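Local coordinates for beta-N-acetylhexosaminidase (Bacteroides fragilis, PDB 4PYS), which probably removes terminal beta-linked N-acetylhexosamine residues from glycans by hydrolysis, as a beta-N-acetylhexosaminidase of glycoside hydrolase family 20, at residues Asn466-Phe470 with Asp471-Gly475; Asp154-Met158 with Leu159-Tyr163. All coordinates share one frame; numbering follows the deposited sequence.

Interaction 1: Asn466-Phe470 with Asp471-Gly475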
ATOM      1  N   ASN A 466     -18.399   0.989  14.055  1.00 24.50           N
ATOM      2  CA  ASN A 466     -19.201   0.511  15.187  1.00 27.38           C
ATOM      3  C   ASN A 466     -18.310   0.476  16.422  1.00 18.97           C
ATOM      4  O   ASN A 466     -17.097   0.377  16.304  1.00 20.72           O
ATOM      5  CB  ASN A 466     -19.712  -0.918  14.943  1.00 25.93           C
ATOM      6  CG  ASN A 466     -20.677  -1.012  13.795  1.00 39.45           C
ATOM      7  OD1 ASN A 466     -21.408  -0.070  13.498  1.00 46.82           O
ATOM      8  ND2 ASN A 466     -20.700  -2.173  13.144  1.00 43.96           N
ATOM      9  N   PRO A 467     -18.916   0.562  17.614  1.00 18.88           N
ATOM     10  CA  PRO A 467     -18.098   0.596  18.828  1.00 18.60           C
ATOM     11  C   PRO A 467     -17.209  -0.640  19.007  1.00 23.23           C
ATOM     12  O   PRO A 467     -17.661  -1.776  18.834  1.00 22.42           O
ATOM     13  CB  PRO A 467     -19.145   0.657  19.939  1.00 19.17           C
ATOM     14  CG  PRO A 467     -20.301   1.370  19.325  1.00 27.03           C
ATOM     15  CD  PRO A 467     -20.331   0.865  17.885  1.00 19.47           C
ATOM     16  N   GLU A 468     -15.953  -0.390  19.358  1.00 19.28           N
ATOM     17  CA  GLU A 468     -14.990  -1.425  19.701  1.00 18.28           C
ATOM     18  C   GLU A 468     -13.873  -0.748  20.482  1.00 23.17           C
ATOM     19  O   GLU A 468     -13.078   0.002  19.907  1.00 20.20           O
ATOM     20  CB  GLU A 468     -14.417  -2.071  18.438  1.00 20.01           C
ATOM     21  CG  GLU A 468     -13.427  -3.200  18.761  1.00 19.13           C
ATOM     22  CD  GLU A 468     -12.741  -3.738  17.521  1.00 28.33           C
ATOM     23  OE1 GLU A 468     -12.897  -3.125  16.441  1.00 27.66           O
ATOM     24  OE2 GLU A 468     -12.030  -4.757  17.630  1.00 29.66           O
ATOM     25  N   ASN A 469     -13.800  -0.990  21.786  1.00 20.05           N
ATOM     26  CA  ASN A 469     -12.806  -0.272  22.580  1.00 19.19           C
ATOM     27  C   ASN A 469     -11.435  -0.936  22.483  1.00 18.77           C
ATOM     28  O   ASN A 469     -11.295  -2.004  21.866  1.00 18.80           O
ATOM     29  CB  ASN A 469     -13.266  -0.064  24.037  1.00 18.50           C
ATOM     30  CG  ASN A 469     -13.539  -1.369  24.763  1.00 25.00           C
ATOM     31  OD1 ASN A 469     -12.842  -2.359  24.560  1.00 26.12           O
ATOM     32  ND2 ASN A 469     -14.561  -1.378  25.609  1.00 20.65           N
ATOM     33  N   PHE A 470     -10.422  -0.280  23.034  1.00 18.56           N
ATOM     34  CA  PHE A 470      -9.061  -0.753  22.853  1.00 20.12           C
ATOM     35  C   PHE A 470      -8.883  -2.095  23.535  1.00 20.99           C
ATOM     36  O   PHE A 470      -8.143  -2.952  23.047  1.00 20.67           O
ATOM     37  CB  PHE A 470      -8.036   0.231  23.427  1.00 19.77           C
ATOM     38  CG  PHE A 470      -6.621  -0.273  23.316  1.00 18.70           C
ATOM     39  CD1 PHE A 470      -5.934  -0.169  22.113  1.00 22.72           C
ATOM     40  CD2 PHE A 470      -6.014  -0.915  24.386  1.00 18.71           C
ATOM     41  CE1 PHE A 470      -4.626  -0.661  21.995  1.00 23.79           C
ATOM     42  CE2 PHE A 470      -4.721  -1.408  24.286  1.00 22.01           C
ATOM     43  CZ  PHE A 470      -4.029  -1.282  23.082  1.00 23.10           C
ATOM     44  N   ASP A 471      -9.527  -2.268  24.686  1.00 20.34           N
ATOM     45  CA  ASP A 471      -9.346  -3.502  25.437  1.00 23.08           C
ATOM     46  C   ASP A 471      -9.856  -4.674  24.605  1.00 21.58           C
ATOM     47  O   ASP A 471      -9.215  -5.725  24.548  1.00 21.62           O
ATOM     48  CB  ASP A 471     -10.073  -3.456  26.780  1.00 21.85           C
ATOM     49  CG  ASP A 471      -9.518  -2.405  27.712  1.00 29.68           C
ATOM     50  OD1 ASP A 471      -8.295  -2.143  27.685  1.00 27.98           O
ATOM     51  OD2 ASP A 471     -10.317  -1.839  28.484  1.00 27.79           O
ATOM     52  N   GLU A 472     -11.000  -4.497  23.943  1.00 19.98           N
ATOM     53  CA  GLU A 472     -11.521  -5.566  23.094  1.00 20.14           C
ATOM     54  C   GLU A 472     -10.636  -5.820  21.880  1.00 22.10           C
ATOM     55  O   GLU A 472     -10.350  -6.976  21.534  1.00 19.43           O
ATOM     56  CB  GLU A 472     -12.949  -5.264  22.623  1.00 23.30           C
ATOM     57  CG  GLU A 472     -13.474  -6.339  21.680  1.00 27.80           C
ATOM     58  CD  GLU A 472     -14.928  -6.138  21.284  1.00 44.16           C
ATOM     59  OE1 GLU A 472     -15.442  -5.013  21.463  1.00 42.66           O
ATOM     60  OE2 GLU A 472     -15.552  -7.107  20.800  1.00 52.13           O
ATOM     61  N   PHE A 473     -10.211  -4.741  21.234  1.00 16.67           N
ATOM     62  CA  PHE A 473      -9.354  -4.853  20.066  1.00 18.08           C
ATOM     63  C   PHE A 473      -8.016  -5.509  20.412  1.00 19.43           C
ATOM     64  O   PHE A 473      -7.560  -6.409  19.710  1.00 17.58           O
ATOM     65  CB  PHE A 473      -9.101  -3.482  19.470  1.00 17.03           C
ATOM     66  CG  PHE A 473      -8.030  -3.498  18.436  1.00 21.71           C
ATOM     67  CD1 PHE A 473      -8.290  -4.029  17.183  1.00 22.63           C
ATOM     68  CD2 PHE A 473      -6.760  -3.019  18.730  1.00 25.57           C
ATOM     69  CE1 PHE A 473      -7.282  -4.072  16.218  1.00 26.79           C
ATOM     70  CE2 PHE A 473      -5.760  -3.055  17.774  1.00 25.22           C
ATOM     71  CZ  PHE A 473      -6.030  -3.588  16.527  1.00 19.14           C
ATOM     72  N   TYR A 474      -7.392  -5.064  21.494  1.00 17.90           N
ATOM     73  CA  TYR A 474      -6.103  -5.624  21.906  1.00 19.27           C
ATOM     74  C   TYR A 474      -6.238  -7.112  22.270  1.00 22.27           C
ATOM     75  O   TYR A 474      -5.344  -7.919  21.993  1.00 19.54           O
ATOM     76  CB  TYR A 474      -5.554  -4.800  23.074  1.00 21.91           C
ATOM     77  CG  TYR A 474      -4.190  -5.226  23.567  1.00 21.47           C
ATOM     78  CD1 TYR A 474      -3.159  -5.505  22.677  1.00 25.20           C
ATOM     79  CD2 TYR A 474      -3.932  -5.312  24.921  1.00 27.61           C
ATOM     80  CE1 TYR A 474      -1.894  -5.887  23.143  1.00 25.59           C
ATOM     81  CE2 TYR A 474      -2.686  -5.689  25.394  1.00 35.42           C
ATOM     82  CZ  TYR A 474      -1.674  -5.971  24.497  1.00 34.99           C
ATOM     83  OH  TYR A 474      -0.435  -6.348  24.976  1.00 36.70           O
ATOM     84  N   GLY A 475      -7.359  -7.484  22.884  1.00 22.49           N
ATOM     85  CA  GLY A 475      -7.608  -8.883  23.191  1.00 22.76           C
ATOM     86  C   GLY A 475      -7.644  -9.731  21.929  1.00 24.01           C
ATOM     87  O   GLY A 475      -7.152 -10.864  21.913  1.00 20.65           O
TER
HETATM   88  O   HOH W   1     -15.666  -2.927  22.692  1.00 26.45           O
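Phe470 O receives Tyr474 N at 2.7 Å, an early main-chain bond of helix 470-486. Just before it, Asn469 contributes two acceptors. Its backbone O takes Phe473 N at 3.0 Å, while its side-chain OD1 reaches the amide of Glu472, with OD1 to N at 2.9 Å and the donor almost in line with the CG-OD1 bond (174°). The amide can bend back in this way because CG is tucked between the backbone N and the carbonyl carbon (chi1 60°). Asn469 is thus the N-cap, its side chain serving a first-turn N-H that has no earlier helical carbonyl to meet. A water accepts from Asn469 N at 2.8 Å; its approach to OE1 of Glu472, three residues on, is doubtfully short, so a link between the two through this water remains uncertain. On the flank of this turn, Phe470 and Tyr474 run side by side. Tyr474 CB sits over one face of the Phe470 ring, 4.0 Å from its centroid, in a CH-pi contact, whereas the two rings are nearly parallel (18°) but displaced so far that little of one lies above the other. Elsewhere, the extended Glu468 brings OE2 to the edge of the Phe473 ring, in its plane and 3.8 Å from CD1; the same oxygen forms a salt bridge with Lys476, one turn further along the helix.

Interaction 2: Asp154-Met158 with Leu159-Tyr163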
ATOM      1  N   ASP A 154       1.280 -10.103   0.149  1.00 16.74           N
ATOM      2  CA  ASP A 154       0.448 -11.138   0.759  1.00 17.71           C
ATOM      3  C   ASP A 154      -0.138 -10.637   2.078  1.00 21.13           C
ATOM      4  O   ASP A 154      -1.310 -10.892   2.387  1.00 19.97           O
ATOM      5  CB  ASP A 154       1.292 -12.399   0.981  1.00 20.36           C
ATOM      6  CG  ASP A 154       0.456 -13.651   1.149  1.00 25.66           C
ATOM      7  OD1 ASP A 154      -0.518 -13.843   0.380  1.00 23.20           O
ATOM      8  OD2 ASP A 154       0.780 -14.451   2.055  1.00 27.15           O
HETATM    9  N   MSE A 155       0.665  -9.911   2.855  1.00 18.86           N
HETATM   10  CA  MSE A 155       0.169  -9.329   4.110  1.00 19.22           C
HETATM   11  C   MSE A 155      -0.977  -8.362   3.846  1.00 16.85           C
HETATM   12  O   MSE A 155      -2.006  -8.379   4.539  1.00 18.57           O
HETATM   13  CB  MSE A 155       1.290  -8.590   4.844  1.00 19.19           C
HETATM   14  CG  MSE A 155       0.776  -7.858   6.074  1.00 20.13           C
HETATM   15 SE   MSE A 155       1.995  -6.451   6.641  0.70 21.50          SE
HETATM   16  CE  MSE A 155       1.628  -5.206   5.198  1.00 23.64           C
ATOM     17  N   ALA A 156      -0.812  -7.520   2.842  1.00 18.28           N
ATOM     18  CA  ALA A 156      -1.824  -6.510   2.544  1.00 18.10           C
ATOM     19  C   ALA A 156      -3.145  -7.198   2.237  1.00 21.37           C
ATOM     20  O   ALA A 156      -4.190  -6.810   2.746  1.00 16.77           O
ATOM     21  CB  ALA A 156      -1.366  -5.647   1.363  1.00 17.57           C
ATOM     22  N   SER A 157      -3.089  -8.248   1.429  1.00 18.78           N
ATOM     23  CA  SER A 157      -4.298  -9.004   1.074  1.00 17.49           C
ATOM     24  C   SER A 157      -4.900  -9.674   2.298  1.00 18.39           C
ATOM     25  O   SER A 157      -6.122  -9.673   2.485  1.00 19.67           O
ATOM     26  CB  SER A 157      -3.957 -10.074   0.037  1.00 20.06           C
ATOM     27  OG  SER A 157      -5.143 -10.711  -0.427  1.00 24.76           O
HETATM   28  N   MSE A 158      -4.035 -10.226   3.139  1.00 16.07           N
HETATM   29  CA  MSE A 158      -4.464 -10.915   4.354  1.00 15.84           C
HETATM   30  C   MSE A 158      -5.261  -9.987   5.264  1.00 18.59           C
HETATM   31  O   MSE A 158      -6.170 -10.426   5.971  1.00 19.19           O
HETATM   32  CB  MSE A 158      -3.226 -11.453   5.101  1.00 16.40           C
HETATM   33  CG  MSE A 158      -3.537 -12.143   6.417  1.00 21.12           C
HETATM   34 SE   MSE A 158      -1.870 -12.706   7.265  0.68 22.27          SE
HETATM   35  CE  MSE A 158      -1.201 -10.909   7.723  1.00 21.82           C
ATOM     36  N   LEU A 159      -4.917  -8.702   5.235  1.00 15.77           N
ATOM     37  CA  LEU A 159      -5.533  -7.714   6.113  1.00 14.34           C
ATOM     38  C   LEU A 159      -6.636  -6.953   5.376  1.00 17.97           C
ATOM     39  O   LEU A 159      -7.123  -5.922   5.857  1.00 16.06           O
ATOM     40  CB  LEU A 159      -4.462  -6.742   6.612  1.00 20.16           C
ATOM     41  CG  LEU A 159      -3.409  -7.404   7.521  1.00 22.27           C
ATOM     42  CD1 LEU A 159      -2.370  -6.401   7.975  1.00 22.69           C
ATOM     43  CD2 LEU A 159      -4.058  -8.051   8.720  1.00 22.85           C
ATOM     44  N   LYS A 160      -7.023  -7.491   4.221  1.00 16.01           N
ATOM     45  CA  LYS A 160      -8.095  -6.943   3.377  1.00 16.53           C
ATOM     46  C   LYS A 160      -7.829  -5.540   2.807  1.00 15.81           C
ATOM     47  O   LYS A 160      -8.758  -4.809   2.491  1.00 15.56           O
ATOM     48  CB  LYS A 160      -9.453  -7.011   4.101  1.00 16.93           C
ATOM     49  CG  LYS A 160      -9.854  -8.463   4.453  1.00 17.58           C
ATOM     50  CD  LYS A 160     -11.359  -8.543   4.772  1.00 15.62           C
ATOM     51  CE  LYS A 160     -11.838  -9.975   4.965  1.00 18.27           C
ATOM     52  NZ  LYS A 160     -11.416 -10.532   6.304  1.00 17.37           N
HETATM   53  N   MSE A 161      -6.561  -5.183   2.648  1.00 16.88           N
HETATM   54  CA  MSE A 161      -6.230  -3.966   1.907  1.00 16.23           C
HETATM   55  C   MSE A 161      -6.350  -4.214   0.429  1.00 17.84           C
HETATM   56  O   MSE A 161      -6.524  -5.363   0.002  1.00 19.54           O
HETATM   57  CB  MSE A 161      -4.816  -3.533   2.261  1.00 14.73           C
HETATM   58  CG  MSE A 161      -4.717  -3.266   3.740  1.00 15.41           C
HETATM   59 SE   MSE A 161      -2.937  -2.600   4.157  0.71 22.91          SE
HETATM   60  CE  MSE A 161      -3.114  -2.593   6.110  1.00 25.13           C
ATOM     61  N   ASN A 162      -6.311  -3.145  -0.360  1.00 15.56           N
ATOM     62  CA  ASN A 162      -6.431  -3.313  -1.802  1.00 15.31           C
ATOM     63  C   ASN A 162      -5.345  -2.669  -2.646  1.00 18.92           C
ATOM     64  O   ASN A 162      -5.336  -2.856  -3.865  1.00 18.53           O
ATOM     65  CB  ASN A 162      -7.821  -2.911  -2.335  1.00 17.42           C
ATOM     66  CG  ASN A 162      -8.260  -1.518  -1.902  1.00 20.30           C
ATOM     67  OD1 ASN A 162      -7.528  -0.788  -1.229  1.00 20.31           O
ATOM     68  ND2 ASN A 162      -9.484  -1.137  -2.307  1.00 20.10           N
ATOM     69  N   TYR A 163      -4.431  -1.927  -2.024  1.00 16.76           N
ATOM     70  CA  TYR A 163      -3.323  -1.343  -2.783  1.00 16.87           C
ATOM     71  C   TYR A 163      -2.007  -1.584  -2.076  1.00 18.91           C
ATOM     72  O   TYR A 163      -1.917  -1.477  -0.858  1.00 19.79           O
ATOM     73  CB  TYR A 163      -3.489   0.172  -2.978  1.00 17.69           C
ATOM     74  CG  TYR A 163      -4.676   0.575  -3.814  1.00 21.03           C
ATOM     75  CD1 TYR A 163      -4.606   0.597  -5.205  1.00 20.69           C
ATOM     76  CD2 TYR A 163      -5.870   0.939  -3.211  1.00 20.44           C
ATOM     77  CE1 TYR A 163      -5.709   0.976  -5.974  1.00 24.48           C
ATOM     78  CE2 TYR A 163      -6.980   1.309  -3.973  1.00 24.28           C
ATOM     79  CZ  TYR A 163      -6.891   1.323  -5.343  1.00 25.82           C
ATOM     80  OH  TYR A 163      -7.996   1.699  -6.086  1.00 24.48           O
TER
HETATM   81  O   HOH W   2      -8.784 -10.885   6.905  1.00 19.95           O
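Ala156 O accepts the N-H of Met161 at 2.9 Å, and Ser157 O takes Lys160 N at the same length, though from well above its carbonyl plane. Together they form a Schellman motif that closes helix 146-158, with Lys160 at positive phi (63°) as the C-prime residue. The apolar contact that usually accompanies the motif, between C3 and C'' residues, is Ala156 CB against Met161 CB, 4.1 Å apart. One turn back, Leu159 N bonds Met155 O at 3.0 Å. With Leu159 CG beside its own backbone N (chi1 -66°), CD1 lies obliquely across selenomethionine Met155, 4.0 Å from CG, and the terminal CE of selenomethionine Met158 comes alongside Leu159 CG. Further out, Leu455 and Ala458 of helix 453-462 pack on Leu159, while Lys160 NZ is hydrogen-bonded to Ser105 OG and, through one water, to Met158 O. Beyond the turn the chain enters strand 163-170, parallel to strand 132-138, in a beta-alpha-beta crossover of the barrel. Three carbonyls of the buried last turn are therefore met by amides and a fourth by water, and the ammonium beyond this C-terminal end, linked through that water, would probably offset part of the helix dipole's negative end.

In the fold
The two contacts are complementary helix ends: interaction 1 starts helix 470-486, and interaction 2, earlier in the chain, finishes helix 146-158. Their centres lie 21 Å apart and their nearest atoms about 9 Å, so they do not touch. Helix 453-462 stands in contact with both, giving Ala456 and Glu459 to Phe473 and Ile454 to Met155. The N-terminal segment also reaches each, Met12 meeting Phe473 and Ile11 meeting Lys160. The centre of interaction 2 lies about 8 Å from the centre of the chain, that of interaction 1 about 25 Å. Neither includes a zinc ligand; that metal is held by Cys242, Cys260, Cys301 and Cys304.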